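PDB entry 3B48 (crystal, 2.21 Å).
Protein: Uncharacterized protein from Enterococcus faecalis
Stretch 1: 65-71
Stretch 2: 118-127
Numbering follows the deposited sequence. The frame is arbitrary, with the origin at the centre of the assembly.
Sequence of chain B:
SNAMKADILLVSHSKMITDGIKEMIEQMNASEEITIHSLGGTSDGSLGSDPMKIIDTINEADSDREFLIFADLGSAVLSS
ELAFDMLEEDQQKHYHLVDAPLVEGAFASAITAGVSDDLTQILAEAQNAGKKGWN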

# COMPACT_ATOMS: atom_id res chain seq x y z
N ARG B 65 16.25 16.48 10.26
CA ARG B 65 15.50 15.28 9.95
C ARG B 65 16.18 14.35 8.92
O ARG B 65 16.88 14.79 7.99
CB ARG B 65 14.08 15.61 9.40
CG ARG B 65 13.42 16.92 9.83
CD ARG B 65 12.99 16.93 11.27
NE ARG B 65 11.95 15.95 11.56
CZ ARG B 65 11.26 15.89 12.70
NH1 ARG B 65 11.49 16.78 13.67
NH2 ARG B 65 10.34 14.96 12.86
N GLU B 66 15.94 13.06 9.10
CA GLU B 66 16.10 12.06 8.04
C GLU B 66 14.78 11.89 7.33
O GLU B 66 13.76 11.68 7.98
CB GLU B 66 16.52 10.72 8.63
CG GLU B 66 17.72 10.86 9.53
CD GLU B 66 18.93 11.41 8.79
OE1 GLU B 66 19.00 11.25 7.54
OE2 GLU B 66 19.82 11.99 9.47
N PHE B 67 14.80 12.00 6.01
CA PHE B 67 13.55 11.93 5.22
C PHE B 67 13.48 10.65 4.43
O PHE B 67 14.30 10.42 3.52
CB PHE B 67 13.41 13.13 4.28
CG PHE B 67 13.46 14.47 4.98
CD1 PHE B 67 12.31 15.01 5.57
CD2 PHE B 67 14.65 15.20 5.02
CE1 PHE B 67 12.34 16.24 6.20
CE2 PHE B 67 14.71 16.43 5.65
CZ PHE B 67 13.57 16.97 6.24
N LEU B 68 12.49 9.83 4.78
CA LEU B 68 12.21 8.52 4.15
C LEU B 68 11.07 8.59 3.15
O LEU B 68 9.92 8.92 3.51
CB LEU B 68 11.88 7.46 5.21
CG LEU B 68 12.69 7.45 6.52
CD1 LEU B 68 12.54 6.10 7.21
CD2 LEU B 68 14.17 7.84 6.38
N ILE B 69 11.39 8.32 1.89
CA ILE B 69 10.42 8.48 0.78
C ILE B 69 9.87 7.14 0.28
O ILE B 69 10.63 6.30 -0.20
CB ILE B 69 11.00 9.35 -0.41
CG1 ILE B 69 10.97 10.84 -0.07
CG2 ILE B 69 10.17 9.21 -1.65
CD1 ILE B 69 12.05 11.31 0.84
N PHE B 70 8.55 6.94 0.43
CA PHE B 70 7.83 5.80 -0.11
C PHE B 70 6.89 6.22 -1.26
O PHE B 70 6.22 7.25 -1.19
CB PHE B 70 7.02 5.08 0.98
CG PHE B 70 7.82 4.70 2.18
CD1 PHE B 70 8.14 3.36 2.41
CD2 PHE B 70 8.28 5.66 3.07
CE1 PHE B 70 8.89 3.01 3.52
CE2 PHE B 70 9.01 5.29 4.19
CZ PHE B 70 9.33 3.98 4.41
N ALA B 71 6.87 5.42 -2.33
CA ALA B 71 5.94 5.62 -3.45
C ALA B 71 5.30 4.28 -3.79
O ALA B 71 5.83 3.21 -3.45
CB ALA B 71 6.65 6.22 -4.67
N ASP B 118 18.19 3.95 15.17
CA ASP B 118 19.11 3.47 14.13
C ASP B 118 18.43 3.42 12.76
O ASP B 118 17.62 2.51 12.48
CB ASP B 118 19.68 2.09 14.54
CG ASP B 118 20.59 1.47 13.48
OD1 ASP B 118 20.72 2.01 12.36
OD2 ASP B 118 21.20 0.41 13.77
N LEU B 119 18.80 4.39 11.92
CA LEU B 119 18.27 4.53 10.57
C LEU B 119 18.53 3.34 9.65
O LEU B 119 17.73 3.08 8.78
CB LEU B 119 18.86 5.77 9.94
CG LEU B 119 18.17 6.26 8.68
CD1 LEU B 119 16.67 6.46 8.91
CD2 LEU B 119 18.88 7.55 8.25
N THR B 120 19.66 2.64 9.82
CA THR B 120 19.94 1.42 9.04
C THR B 120 18.84 0.37 9.30
O THR B 120 18.33 -0.25 8.37
CB THR B 120 21.37 0.85 9.35
OG1 THR B 120 22.35 1.89 9.28
CG2 THR B 120 21.75 -0.25 8.37
N GLN B 121 18.46 0.21 10.57
CA GLN B 121 17.44 -0.76 10.94
C GLN B 121 16.02 -0.31 10.56
O GLN B 121 15.20 -1.12 10.14
CB GLN B 121 17.53 -1.10 12.43
CG GLN B 121 17.02 -2.50 12.76
CD GLN B 121 17.73 -3.60 11.95
OE1 GLN B 121 18.92 -3.48 11.62
NE2 GLN B 121 17.00 -4.68 11.63
N ILE B 122 15.75 0.97 10.72
CA ILE B 122 14.48 1.56 10.26
C ILE B 122 14.33 1.34 8.76
O ILE B 122 13.26 1.00 8.28
CB ILE B 122 14.37 3.04 10.70
CG1 ILE B 122 14.14 3.10 12.23
CG2 ILE B 122 13.26 3.80 9.93
CD1 ILE B 122 14.49 4.44 12.88
N LEU B 123 15.42 1.47 8.02
CA LEU B 123 15.38 1.26 6.57
C LEU B 123 15.28 -0.21 6.20
O LEU B 123 14.61 -0.56 5.22
CB LEU B 123 16.58 1.94 5.87
CG LEU B 123 16.52 3.48 5.69
CD1 LEU B 123 17.85 4.08 5.24
CD2 LEU B 123 15.40 3.90 4.75
N ALA B 124 15.93 -1.07 6.97
CA ALA B 124 15.93 -2.49 6.66
C ALA B 124 14.55 -3.11 6.88
O ALA B 124 14.09 -3.90 6.05
CB ALA B 124 17.01 -3.24 7.45
N GLU B 125 13.88 -2.71 7.96
CA GLU B 125 12.55 -3.26 8.26
C GLU B 125 11.55 -3.00 7.13
O GLU B 125 10.91 -3.95 6.66
CB GLU B 125 12.01 -2.75 9.60
CG GLU B 125 12.68 -3.38 10.82
CD GLU B 125 12.98 -4.85 10.61
OE1 GLU B 125 12.01 -5.64 10.50
OE2 GLU B 125 14.19 -5.21 10.54
N ALA B 126 11.44 -1.74 6.70
CA ALA B 126 10.58 -1.36 5.56
C ALA B 126 10.88 -2.19 4.29
O ALA B 126 9.99 -2.83 3.75
CB ALA B 126 10.72 0.12 5.28
N GLN B 127 12.14 -2.18 3.86
CA GLN B 127 12.63 -2.96 2.73
C GLN B 127 12.26 -4.46 2.79
O GLN B 127 12.31 -5.17 1.79
CB GLN B 127 14.15 -2.78 2.59
CG GLN B 127 14.52 -1.34 2.21
CD GLN B 127 15.99 -1.05 2.22
OE1 GLN B 127 16.81 -1.90 2.59
NE2 GLN B 127 16.35 0.17 1.80

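The strand through Leu68 and the helix that begins at Leu119 run almost parallel, with 7° between their N-to-C directions and a closest axial approach of 11.1 Å. That gap is filled by side chains: no hydrogen bond crosses it, and the 251 Å² buried between the stretches comes mainly from apolar packing.

The strand's alternation selects its contact residues. Glu66 and Leu68 direct CA-to-CB toward the helix, whereas Phe67 points away and covers none of it. Leu68 is central, losing 65 Å² to the helix. With chi1 at -40° (m) and chi2 at -161° (t), its two methyls diverge: Leu68 CD2 lies 3.8 Å from Leu119 CD1 and Leu68 CD1 3.6 Å from Ile122 CG2, while both Leu68 CD1 and CD2 lie 4.4 Å from Leu123 CD2. The branched tip thus touches residues about one helical turn apart, Leu119 and the pair Ile122 and Leu123.

Leu119 answers with chi1 t and chi2 p, which places CD1 against Leu68 and Leu119 CD2 3.7 Å from Glu66 CG. The latter contact uses the aliphatic part of Glu66, folded by chi1 and chi2 both m; its carboxylate oxygens are hydrogen-bonded elsewhere in the structure. Ile122 points toward the strand, its beta-branch supplying CG2 directly to the contact. Leu123 leaves its CA sideways, but its m,t conformation brings its end nearer.

Farther along, Phe70 also starts sideways. Its chi1 of -53° (m) carries the ring helixward, where Phe70 CE1 meets Ala126 CB at 3.8 Å; the methyl sits at the ring edge, near its plane. Here the backbones are wider apart, 9.5 Å between Phe70 CA and Ala126 CA against 8.3 Å between Leu68 CA and Leu123 CA, and a long aromatic side chain paired with a short methyl spans the distance.

Asp118 caps the helix without touching the strand: Asp118 OD1 accepts weak bonds from Thr120 N (2.8 Å) and Gln121 N (3.4 Å).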